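Long-range contacts in telomerase reverse transcriptase (Candida albicans SC5314, PDB 6ZDQ), which is a reverse transcriptase that probably lengthens chromosome ends by copying a template within the telomerase RNA into telomeric DNA repeats: residues L331-F336 against P541-V546; K485-F490 against V500-N505; I672-F677 against E685-V690; Y647-Y652 against P663-C668. All coordinates share one frame; numbering follows the deposited sequence.

Contact 1 opens at 331-336 and closes at 541-546, a loop of about two hundred residues. Contact 2 is nested inside that loop and closes a short one, where 485-490 meets 500-505. The two share one antiparallel sheet, in which strands 332-337 and 496-501 are neighbours. They touch there, and Phe-332 N lies 2.8 Å from Thr-501 O, a probable hydrogen bond. Both belong to the reverse transcriptase part of the chain. Contacts 4 and 3 follow in series within the C-terminal helices. Contact 4 pairs helix 634-656 with helix 662-676, and contact 3 pairs helix 662-676 with helix 684-690. Helix 662-676 therefore serves both.

Contact 1. Residues L331-F336 against P541-V546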
# COMPACT_ATOMS: atom_id res chain seq x y z
N LEU A 331 -27.31 5.27 -23.25
CA LEU A 331 -26.65 4.05 -22.81
C LEU A 331 -27.31 3.49 -21.56
O LEU A 331 -27.66 4.24 -20.64
CB LEU A 331 -25.17 4.31 -22.54
CG LEU A 331 -24.40 4.90 -23.72
CD1 LEU A 331 -23.01 5.35 -23.31
CD2 LEU A 331 -24.33 3.88 -24.85
N PHE A 332 -27.49 2.17 -21.53
CA PHE A 332 -27.99 1.47 -20.35
C PHE A 332 -26.79 0.96 -19.55
O PHE A 332 -26.11 0.02 -19.98
CB PHE A 332 -28.92 0.32 -20.74
CG PHE A 332 -30.13 0.76 -21.52
CD1 PHE A 332 -31.23 1.28 -20.87
CD2 PHE A 332 -30.17 0.63 -22.90
CE1 PHE A 332 -32.35 1.68 -21.58
CE2 PHE A 332 -31.28 1.02 -23.62
CZ PHE A 332 -32.38 1.55 -22.96
N ILE A 333 -26.54 1.57 -18.40
CA ILE A 333 -25.37 1.25 -17.59
C ILE A 333 -25.78 0.34 -16.44
O ILE A 333 -26.90 0.43 -15.92
CB ILE A 333 -24.66 2.53 -17.08
CG1 ILE A 333 -24.34 3.46 -18.25
CG2 ILE A 333 -23.37 2.19 -16.36
CD1 ILE A 333 -25.33 4.59 -18.43
N LEU A 334 -24.86 -0.53 -16.02
CA LEU A 334 -25.13 -1.49 -14.95
C LEU A 334 -23.85 -1.66 -14.13
O LEU A 334 -22.91 -2.31 -14.59
CB LEU A 334 -25.62 -2.82 -15.50
CG LEU A 334 -27.14 -3.01 -15.50
CD1 LEU A 334 -27.50 -4.38 -16.02
CD2 LEU A 334 -27.71 -2.82 -14.11
N LYS A 335 -23.82 -1.06 -12.94
CA LYS A 335 -22.68 -1.15 -12.04
C LYS A 335 -23.07 -2.00 -10.83
O LYS A 335 -23.95 -1.61 -10.06
CB LYS A 335 -22.22 0.25 -11.60
CG LYS A 335 -20.93 0.26 -10.79
CD LYS A 335 -21.20 0.31 -9.30
CE LYS A 335 -19.90 0.32 -8.51
NZ LYS A 335 -20.13 0.39 -7.04
N PHE A 336 -22.42 -3.15 -10.68
CA PHE A 336 -22.65 -4.02 -9.54
C PHE A 336 -21.33 -4.64 -9.09
O PHE A 336 -20.34 -4.62 -9.82
CB PHE A 336 -23.68 -5.12 -9.86
CG PHE A 336 -23.28 -6.04 -10.97
CD1 PHE A 336 -23.44 -5.66 -12.29
CD2 PHE A 336 -22.77 -7.30 -10.69
CE1 PHE A 336 -23.08 -6.52 -13.32
CE2 PHE A 336 -22.41 -8.16 -11.72
CZ PHE A 336 -22.57 -7.77 -13.03
N PRO A 541 -26.79 11.72 -13.34
CA PRO A 541 -25.82 12.57 -14.05
C PRO A 541 -24.49 11.88 -14.34
O PRO A 541 -23.94 12.05 -15.43
CB PRO A 541 -25.64 13.76 -13.10
CG PRO A 541 -26.04 13.24 -11.75
CD PRO A 541 -27.14 12.26 -12.02
N SER A 542 -23.98 11.09 -13.40
CA SER A 542 -22.70 10.41 -13.59
C SER A 542 -22.64 9.21 -12.66
O SER A 542 -23.50 9.02 -11.80
CB SER A 542 -21.52 11.36 -13.35
OG SER A 542 -21.50 11.81 -12.00
N ILE A 543 -21.60 8.40 -12.85
CA ILE A 543 -21.40 7.17 -12.08
C ILE A 543 -19.93 7.05 -11.72
O ILE A 543 -19.06 7.25 -12.57
CB ILE A 543 -21.86 5.92 -12.87
CG1 ILE A 543 -23.34 6.01 -13.21
CG2 ILE A 543 -21.56 4.65 -12.08
CD1 ILE A 543 -23.80 4.91 -14.13
N ASP A 544 -19.65 6.73 -10.46
CA ASP A 544 -18.31 6.42 -10.00
C ASP A 544 -18.19 4.90 -9.90
O ASP A 544 -18.78 4.29 -9.00
CB ASP A 544 -18.02 7.09 -8.66
CG ASP A 544 -18.26 8.59 -8.69
OD1 ASP A 544 -18.18 9.19 -9.78
OD2 ASP A 544 -18.55 9.17 -7.62
N PHE A 545 -17.42 4.30 -10.81
CA PHE A 545 -17.29 2.85 -10.82
C PHE A 545 -16.09 2.38 -10.00
O PHE A 545 -16.25 1.74 -8.96
CB PHE A 545 -17.20 2.35 -12.27
CG PHE A 545 -16.85 0.90 -12.40
CD1 PHE A 545 -17.65 -0.07 -11.81
CD2 PHE A 545 -15.74 0.50 -13.12
CE1 PHE A 545 -17.34 -1.40 -11.92
CE2 PHE A 545 -15.43 -0.85 -13.24
CZ PHE A 545 -16.23 -1.79 -12.64
N VAL A 546 -14.88 2.72 -10.44
CA VAL A 546 -13.69 2.48 -9.63
C VAL A 546 -12.80 3.71 -9.72
O VAL A 546 -12.10 3.92 -10.72
CB VAL A 546 -12.89 1.24 -10.09
CG1 VAL A 546 -11.62 1.10 -9.25
CG2 VAL A 546 -13.73 -0.02 -10.00
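This contact lies in the palm of the reverse transcriptase fold. Strand 332-336 belongs to the four-stranded antiparallel palm sheet. Strand 542-544 opens a separate three-stranded sheet, in a position consistent with the primer-grip region of this family. The two strand segments run nearly the same way, 25° apart. Their axes stay 9.4 Å apart, so side chains rather than backbone bonds join them.

Ile-333 and Ile-543 both point at the opposite segment. They slide past each other in opposite directions, methyl against methyl. CG2 of Ile-333, anti to its backbone N, meets CD1 of Ile-543 at 3.5 Å. Ile-543 delivers that CD1 through an extended chain, with CG1 beside its own backbone N. Val-534 of the neighbouring strand 532-534 touches both isoleucines, so the pair is part of a larger apolar layer.

Lys-335 and Phe-545 form the second half and cross obliquely. Phe-545 holds CG anti to its backbone N (chi1 171°), and its ring reaches back to the palm sheet. The ring turns its edge to the lysine. Lys-335 CG lies near the ring plane, so this is aliphatic packing by the lysine stem and not a cation-pi contact. Val-546 CG2 packs on one face of the Phe-545 ring, 3.7 Å above the plane and offset toward the margin. Asp-496 and Leu-498 of strand 496-501 also touch the ring.

The Lys-335 chain bends at chi2 (-97°) and is straight beyond. Its NZ makes a long, weak ion pair with Asp-496 OD2. Nearer the backbone, Lys-335 CG stands 3.5 Å from Phe-545 CD1.

Contact 2. Residues K485-F490 against V500-N505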
# COMPACT_ATOMS: atom_id res chain seq x y z
N LYS A 485 -24.74 -10.45 -31.41
CA LYS A 485 -24.55 -9.91 -30.04
C LYS A 485 -23.35 -8.97 -29.81
O LYS A 485 -22.49 -9.24 -28.98
CB LYS A 485 -24.49 -11.06 -29.02
CG LYS A 485 -25.76 -11.89 -28.97
CD LYS A 485 -26.97 -11.04 -28.63
CE LYS A 485 -28.25 -11.86 -28.64
NZ LYS A 485 -29.45 -11.03 -28.34
N GLN A 486 -23.31 -7.88 -30.57
CA GLN A 486 -22.23 -6.91 -30.50
C GLN A 486 -22.74 -5.59 -29.93
O GLN A 486 -23.89 -5.48 -29.48
CB GLN A 486 -21.59 -6.72 -31.88
CG GLN A 486 -22.46 -5.98 -32.89
CD GLN A 486 -23.59 -6.83 -33.44
OE1 GLN A 486 -23.55 -8.06 -33.35
NE2 GLN A 486 -24.60 -6.18 -34.00
N ASP A 487 -21.87 -4.58 -29.94
CA ASP A 487 -22.18 -3.23 -29.46
C ASP A 487 -22.57 -3.24 -27.98
O ASP A 487 -23.67 -2.85 -27.59
CB ASP A 487 -23.28 -2.58 -30.32
CG ASP A 487 -23.23 -1.07 -30.28
OD1 ASP A 487 -22.28 -0.52 -29.68
OD2 ASP A 487 -24.14 -0.43 -30.85
N PHE A 488 -21.64 -3.71 -27.16
CA PHE A 488 -21.78 -3.66 -25.71
C PHE A 488 -20.39 -3.53 -25.10
O PHE A 488 -19.37 -3.62 -25.79
CB PHE A 488 -22.50 -4.90 -25.17
CG PHE A 488 -21.66 -6.15 -25.20
CD1 PHE A 488 -21.57 -6.91 -26.36
CD2 PHE A 488 -20.98 -6.57 -24.07
CE1 PHE A 488 -20.80 -8.05 -26.39
CE2 PHE A 488 -20.21 -7.72 -24.10
CZ PHE A 488 -20.12 -8.46 -25.25
N LEU A 489 -20.36 -3.31 -23.79
CA LEU A 489 -19.09 -3.19 -23.07
C LEU A 489 -19.26 -3.80 -21.68
O LEU A 489 -20.01 -3.27 -20.86
CB LEU A 489 -18.65 -1.73 -22.97
CG LEU A 489 -17.42 -1.48 -22.09
CD1 LEU A 489 -16.19 -2.17 -22.68
CD2 LEU A 489 -17.17 0.00 -21.90
N PHE A 490 -18.57 -4.91 -21.43
CA PHE A 490 -18.57 -5.57 -20.14
C PHE A 490 -17.14 -5.63 -19.62
O PHE A 490 -16.23 -6.06 -20.34
CB PHE A 490 -19.17 -6.98 -20.24
CG PHE A 490 -19.59 -7.56 -18.92
CD1 PHE A 490 -20.84 -7.28 -18.40
CD2 PHE A 490 -18.73 -8.39 -18.21
CE1 PHE A 490 -21.23 -7.82 -17.19
CE2 PHE A 490 -19.12 -8.93 -17.00
CZ PHE A 490 -20.37 -8.64 -16.49
N VAL A 500 -22.08 -1.27 -20.20
CA VAL A 500 -22.61 -0.13 -20.94
C VAL A 500 -23.00 -0.61 -22.33
O VAL A 500 -22.16 -1.16 -23.05
CB VAL A 500 -21.60 1.02 -21.03
CG1 VAL A 500 -22.19 2.18 -21.80
CG2 VAL A 500 -21.16 1.47 -19.64
N THR A 501 -24.26 -0.41 -22.70
CA THR A 501 -24.71 -0.79 -24.03
C THR A 501 -25.97 -0.02 -24.39
O THR A 501 -26.80 0.24 -23.50
CB THR A 501 -24.98 -2.30 -24.13
OG1 THR A 501 -25.44 -2.62 -25.45
CG2 THR A 501 -26.03 -2.74 -23.10
N PRO A 502 -26.14 0.39 -25.65
CA PRO A 502 -27.42 0.99 -26.05
C PRO A 502 -28.52 -0.04 -26.28
O PRO A 502 -29.70 0.35 -26.34
CB PRO A 502 -27.07 1.71 -27.36
CG PRO A 502 -25.94 0.92 -27.92
CD PRO A 502 -25.15 0.42 -26.74
N ASP A 503 -28.18 -1.32 -26.40
CA ASP A 503 -29.17 -2.36 -26.61
C ASP A 503 -29.90 -2.65 -25.31
O ASP A 503 -29.28 -2.99 -24.30
CB ASP A 503 -28.50 -3.63 -27.15
CG ASP A 503 -29.48 -4.60 -27.78
OD1 ASP A 503 -30.69 -4.54 -27.46
OD2 ASP A 503 -29.04 -5.43 -28.60
N SER A 504 -31.23 -2.51 -25.33
CA SER A 504 -32.03 -2.81 -24.14
C SER A 504 -32.11 -4.32 -23.90
O SER A 504 -32.16 -4.77 -22.75
CB SER A 504 -33.43 -2.21 -24.27
OG SER A 504 -34.12 -2.77 -25.37
N ASN A 505 -32.15 -5.11 -24.98
CA ASN A 505 -32.22 -6.56 -24.84
C ASN A 505 -30.99 -7.10 -24.12
O ASN A 505 -31.08 -8.06 -23.35
CB ASN A 505 -32.38 -7.21 -26.21
CG ASN A 505 -32.70 -8.69 -26.12
OD1 ASN A 505 -31.80 -9.53 -26.08
ND2 ASN A 505 -33.99 -9.01 -26.08
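Thr-501 holds OG1 anti to its backbone N (chi1 179°), and this turns the hydroxyl toward 485-490. Asp-487 adopts positive phi (61°), a left-handed conformation, and its carbonyl meets that hydroxyl. Thr-501 OG1 donates to Asp-487 O at 2.8 Å, in the plane of the carbonyl. The same OG1 accepts from Asp-503 N at 3.2 Å, which makes an ST turn. One hydroxyl thus ties 485-490 to the turn that follows strand 496-501.

The Asp-487 and Pro-502 side chains cross at about a right angle, and Asp-487 OD2 lies 3.7 Å from Pro-502 CG. The main polar partner of Asp-487 is Arg-324, which forms a salt bridge with OD1. Tyr-317 of helix 307-325 touches both Asp-487 and Pro-502.

Asp-503 is the N-cap of helix 504-514. Its OD1 accepts from Asn-505 N at 2.9 Å, and that N lies above the carboxylate plane. Lys-485 bends at chi2 and brings NZ to 3.6 Å from Asn-505 OD1.

Between the backbones, Val-500 N donates to Leu-489 O at 3.0 Å. This is the open end of the beta hairpin 489-492/496-501, probably the motif C hairpin of the reverse transcriptase palm.

Contact 3. Residues I672-F677 against E685-V690; sequences IIVKEF and EIVEWV
Helix segments 672-676 and 685-690 run antiparallel, at 161°, with axes 9.1 Å apart and the closest CA atoms at Val-674 and Val-687. Helices 662-676 and 684-690 form a helical hairpin in the C-terminal region. The chain turns back between them through a short connection, and Phe-677 is the first residue to leave the helical backbone.

The interface is apolar and built from branched side chains. Ile-673 points at the partner helix. Its CG2, anti to the backbone N, touches two residues one turn apart. It meets CG2 of Ile-686 at 3.8 Å, with the two side chains at about a right angle. It also meets CG2 of Val-690 at 3.8 Å, where the two side chains cross obliquely.

Val-674 and Val-687 cross obliquely. Val-674 CG2 is anti to the backbone N and reaches CG1 of Val-687 at 3.6 Å. The other methyl of Val-687, CG2, lies near the Phe-677 carbonyl oxygen. Val-687 is therefore held between the helix side and the first residue beyond its end.

Phe-677 has CG beside its own backbone N (chi1 -69°), and its CB points toward the partner helix. Ile-686 sends CD1 obliquely to ring atom CD1 of Phe-677, at 4.0 Å. Ile-673 O lies in the ring plane at its edge. Tyr-683 meets the ring edge-to-face, and Lys-620 makes a cation-pi contact with it.

Two other helices close round the pair. Helix 634-656 packs on Ile-686 through Phe-637 and Leu-641. Helix 602-626 touches Ile-672 and Phe-677, and its Arg-617 and Lys-620 form salt bridges with Glu-676.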
# COMPACT_ATOMS: atom_id res chain seq x y z
N ILE A 672 -0.19 28.41 -15.40
CA ILE A 672 -0.09 27.73 -14.11
C ILE A 672 1.33 27.84 -13.56
O ILE A 672 1.53 28.14 -12.38
CB ILE A 672 -0.53 26.26 -14.25
CG1 ILE A 672 -2.03 26.18 -14.55
CG2 ILE A 672 -0.19 25.48 -12.99
CD1 ILE A 672 -2.55 24.77 -14.73
N ILE A 673 2.33 27.59 -14.41
CA ILE A 673 3.71 27.65 -13.96
C ILE A 673 4.08 29.06 -13.53
O ILE A 673 4.75 29.26 -12.50
CB ILE A 673 4.65 27.12 -15.06
CG1 ILE A 673 4.39 25.63 -15.31
CG2 ILE A 673 6.11 27.34 -14.68
CD1 ILE A 673 5.31 25.00 -16.33
N VAL A 674 3.64 30.07 -14.29
CA VAL A 674 3.99 31.45 -13.95
C VAL A 674 3.26 31.91 -12.70
O VAL A 674 3.73 32.82 -12.01
CB VAL A 674 3.69 32.38 -15.15
CG1 VAL A 674 2.21 32.73 -15.22
CG2 VAL A 674 4.53 33.65 -15.06
N LYS A 675 2.11 31.30 -12.38
CA LYS A 675 1.38 31.68 -11.18
C LYS A 675 2.02 31.10 -9.93
O LYS A 675 2.29 31.81 -8.96
CB LYS A 675 -0.08 31.24 -11.30
CG LYS A 675 -1.00 31.83 -10.25
CD LYS A 675 -1.19 33.32 -10.45
CE LYS A 675 -2.19 33.90 -9.46
NZ LYS A 675 -2.42 35.35 -9.69
N GLU A 676 2.27 29.78 -9.94
CA GLU A 676 2.79 29.10 -8.76
C GLU A 676 4.22 29.52 -8.41
O GLU A 676 4.65 29.29 -7.27
CB GLU A 676 2.74 27.59 -8.96
CG GLU A 676 1.36 27.05 -9.31
CD GLU A 676 0.41 27.05 -8.13
OE1 GLU A 676 0.89 27.01 -6.98
OE2 GLU A 676 -0.82 27.09 -8.36
N PHE A 677 4.96 30.10 -9.35
CA PHE A 677 6.38 30.38 -9.16
C PHE A 677 6.68 31.87 -9.29
O PHE A 677 7.71 32.27 -9.83
CB PHE A 677 7.22 29.59 -10.16
CG PHE A 677 7.24 28.11 -9.90
CD1 PHE A 677 8.08 27.58 -8.93
CD2 PHE A 677 6.44 27.26 -10.63
CE1 PHE A 677 8.10 26.22 -8.69
CE2 PHE A 677 6.46 25.90 -10.39
CZ PHE A 677 7.29 25.38 -9.42
N GLU A 685 13.73 33.17 -12.31
CA GLU A 685 14.30 32.64 -13.54
C GLU A 685 13.31 31.75 -14.28
O GLU A 685 13.28 31.73 -15.52
CB GLU A 685 15.59 31.88 -13.23
CG GLU A 685 16.24 31.21 -14.43
CD GLU A 685 17.50 30.45 -14.05
OE1 GLU A 685 17.98 30.64 -12.91
OE2 GLU A 685 17.99 29.67 -14.89
N ILE A 686 12.49 31.00 -13.54
CA ILE A 686 11.48 30.15 -14.15
C ILE A 686 10.46 30.98 -14.91
O ILE A 686 10.09 30.67 -16.05
CB ILE A 686 10.80 29.27 -13.08
CG1 ILE A 686 11.82 28.32 -12.45
CG2 ILE A 686 9.63 28.51 -13.68
CD1 ILE A 686 11.28 27.57 -11.25
N VAL A 687 9.98 32.06 -14.28
CA VAL A 687 8.90 32.87 -14.87
C VAL A 687 9.32 33.44 -16.21
O VAL A 687 8.55 33.42 -17.18
CB VAL A 687 8.48 33.97 -13.88
CG1 VAL A 687 7.80 35.12 -14.62
CG2 VAL A 687 7.55 33.40 -12.83
N GLU A 688 10.55 33.97 -16.30
CA GLU A 688 11.00 34.55 -17.56
C GLU A 688 11.12 33.49 -18.65
O GLU A 688 10.79 33.74 -19.81
CB GLU A 688 12.33 35.27 -17.36
CG GLU A 688 12.19 36.66 -16.74
CD GLU A 688 12.20 36.64 -15.22
OE1 GLU A 688 13.26 36.31 -14.64
OE2 GLU A 688 11.15 36.94 -14.61
N TRP A 689 11.59 32.29 -18.29
CA TRP A 689 11.80 31.25 -19.31
C TRP A 689 10.47 30.67 -19.80
O TRP A 689 10.30 30.48 -21.01
CB TRP A 689 12.68 30.14 -18.76
CG TRP A 689 12.61 28.89 -19.58
CD1 TRP A 689 13.28 28.63 -20.74
CD2 TRP A 689 11.80 27.73 -19.32
NE1 TRP A 689 12.94 27.38 -21.22
CE2 TRP A 689 12.04 26.81 -20.36
CE3 TRP A 689 10.91 27.39 -18.30
CZ2 TRP A 689 11.41 25.57 -20.41
CZ3 TRP A 689 10.29 26.15 -18.36
CH2 TRP A 689 10.54 25.26 -19.40
N VAL A 690 9.54 30.38 -18.89
CA VAL A 690 8.34 29.65 -19.26
C VAL A 690 7.51 30.41 -20.29
O VAL A 690 6.89 29.81 -21.17
CB VAL A 690 7.51 29.30 -18.00
CG1 VAL A 690 7.04 30.56 -17.29
CG2 VAL A 690 6.33 28.41 -18.36

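Contact 4. Residues Y647-Y652 against P663-C668; sequences YTIVKY and PELLNC
Consecutive antiparallel helices make this contact in the C-terminal helical region, probably the thumb (C-terminal extension) of telomerase. Segments 647-652 and 663-668 meet at 154°, with axes 10.2 Å apart.

Leu-665 carries the contact. Its CG is anti to the backbone N (chi1 -179°), so the branched end reaches across to the other helix. CD2 does most of the touching. It lies 3.6 Å from Tyr-652 CG, at the root of the ring and obliquely to it. It also meets Thr-648 CG2 at 4.1 Å and Ile-649 CD1 at 4.1 Å.

Ile-649 bends at chi2 (-60°), and its CD1 turns to the backbone of the partner. There it sits 3.9 Å from Leu-666 CB, crossing that side chain at about a right angle.

Thr-648 offers its methyl to the interface. Its hydroxyl OG1 is hydrogen-bonded to Ile-644 O and to Tyr-585 OH.

Helix 602-626 packs against both partners, with Met-608 touching Thr-648 and Leu-665. Leu-601, just before that helix, touches Tyr-652.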
# COMPACT_ATOMS: atom_id res chain seq x y z
N TYR A 647 5.80 16.37 -22.49
CA TYR A 647 5.04 15.12 -22.40
C TYR A 647 3.54 15.38 -22.47
O TYR A 647 2.80 14.60 -23.08
CB TYR A 647 5.40 14.38 -21.11
CG TYR A 647 4.67 13.08 -20.90
CD1 TYR A 647 5.18 11.88 -21.39
CD2 TYR A 647 3.46 13.04 -20.21
CE1 TYR A 647 4.51 10.69 -21.20
CE2 TYR A 647 2.79 11.85 -20.02
CZ TYR A 647 3.31 10.68 -20.51
OH TYR A 647 2.64 9.49 -20.32
N THR A 648 3.08 16.46 -21.85
CA THR A 648 1.65 16.77 -21.86
C THR A 648 1.16 17.05 -23.28
O THR A 648 0.07 16.61 -23.66
CB THR A 648 1.38 17.98 -20.95
OG1 THR A 648 1.90 17.72 -19.65
CG2 THR A 648 -0.12 18.24 -20.85
N ILE A 649 1.95 17.77 -24.07
CA ILE A 649 1.51 18.13 -25.42
C ILE A 649 1.57 16.92 -26.34
O ILE A 649 0.65 16.68 -27.13
CB ILE A 649 2.34 19.31 -25.95
CG1 ILE A 649 2.22 20.51 -25.01
CG2 ILE A 649 1.89 19.68 -27.36
CD1 ILE A 649 0.81 21.02 -24.84
N VAL A 650 2.65 16.14 -26.27
CA VAL A 650 2.77 14.98 -27.15
C VAL A 650 1.72 13.92 -26.81
O VAL A 650 1.26 13.20 -27.70
CB VAL A 650 4.20 14.39 -27.12
CG1 VAL A 650 5.22 15.44 -27.50
CG2 VAL A 650 4.51 13.80 -25.75
N LYS A 651 1.34 13.81 -25.54
CA LYS A 651 0.30 12.86 -25.17
C LYS A 651 -1.09 13.39 -25.48
O LYS A 651 -2.02 12.60 -25.71
CB LYS A 651 0.41 12.49 -23.69
CG LYS A 651 1.55 11.52 -23.40
CD LYS A 651 1.51 10.34 -24.35
CE LYS A 651 2.70 9.40 -24.14
NZ LYS A 651 2.60 8.65 -22.86
N TYR A 652 -1.27 14.71 -25.51
CA TYR A 652 -2.55 15.27 -25.92
C TYR A 652 -2.78 15.07 -27.41
O TYR A 652 -3.89 14.73 -27.84
CB TYR A 652 -2.63 16.76 -25.56
CG TYR A 652 -3.82 17.47 -26.17
CD1 TYR A 652 -5.09 17.31 -25.63
CD2 TYR A 652 -3.67 18.29 -27.28
CE1 TYR A 652 -6.18 17.96 -26.18
CE2 TYR A 652 -4.76 18.94 -27.83
CZ TYR A 652 -6.01 18.77 -27.28
OH TYR A 652 -7.10 19.41 -27.83
N PRO A 663 -2.11 24.62 -28.88
CA PRO A 663 -1.58 25.89 -28.36
C PRO A 663 -2.34 26.39 -27.15
O PRO A 663 -1.74 27.01 -26.26
CB PRO A 663 -1.73 26.85 -29.55
CG PRO A 663 -1.78 25.97 -30.75
CD PRO A 663 -2.50 24.74 -30.30
N GLU A 664 -3.65 26.14 -27.08
CA GLU A 664 -4.42 26.54 -25.91
C GLU A 664 -4.00 25.74 -24.68
O GLU A 664 -3.93 26.29 -23.57
CB GLU A 664 -5.92 26.37 -26.18
CG GLU A 664 -6.49 27.31 -27.24
CD GLU A 664 -6.17 26.88 -28.67
OE1 GLU A 664 -4.97 26.84 -29.03
OE2 GLU A 664 -7.11 26.57 -29.43
N LEU A 665 -3.73 24.45 -24.85
CA LEU A 665 -3.33 23.62 -23.72
C LEU A 665 -1.97 24.04 -23.18
O LEU A 665 -1.77 24.08 -21.96
CB LEU A 665 -3.31 22.15 -24.13
CG LEU A 665 -2.92 21.17 -23.01
CD1 LEU A 665 -3.91 21.27 -21.86
CD2 LEU A 665 -2.85 19.76 -23.54
N LEU A 666 -1.02 24.36 -24.06
CA LEU A 666 0.27 24.85 -23.61
C LEU A 666 0.13 26.20 -22.92
O LEU A 666 0.79 26.45 -21.90
CB LEU A 666 1.24 24.94 -24.79
CG LEU A 666 2.65 25.45 -24.46
CD1 LEU A 666 3.21 24.70 -23.26
CD2 LEU A 666 3.56 25.30 -25.66
N ASN A 667 -0.71 27.08 -23.46
CA ASN A 667 -0.95 28.37 -22.82
C ASN A 667 -1.47 28.20 -21.40
O ASN A 667 -1.14 29.00 -20.52
CB ASN A 667 -1.95 29.19 -23.65
CG ASN A 667 -2.08 30.62 -23.16
OD1 ASN A 667 -1.13 31.20 -22.64
ND2 ASN A 667 -3.27 31.19 -23.32
N CYS A 668 -2.27 27.16 -21.15
CA CYS A 668 -2.72 26.87 -19.80
C CYS A 668 -1.56 26.42 -18.91
O CYS A 668 -1.50 26.79 -17.73
CB CYS A 668 -3.82 25.82 -19.82
SG CYS A 668 -4.36 25.25 -18.19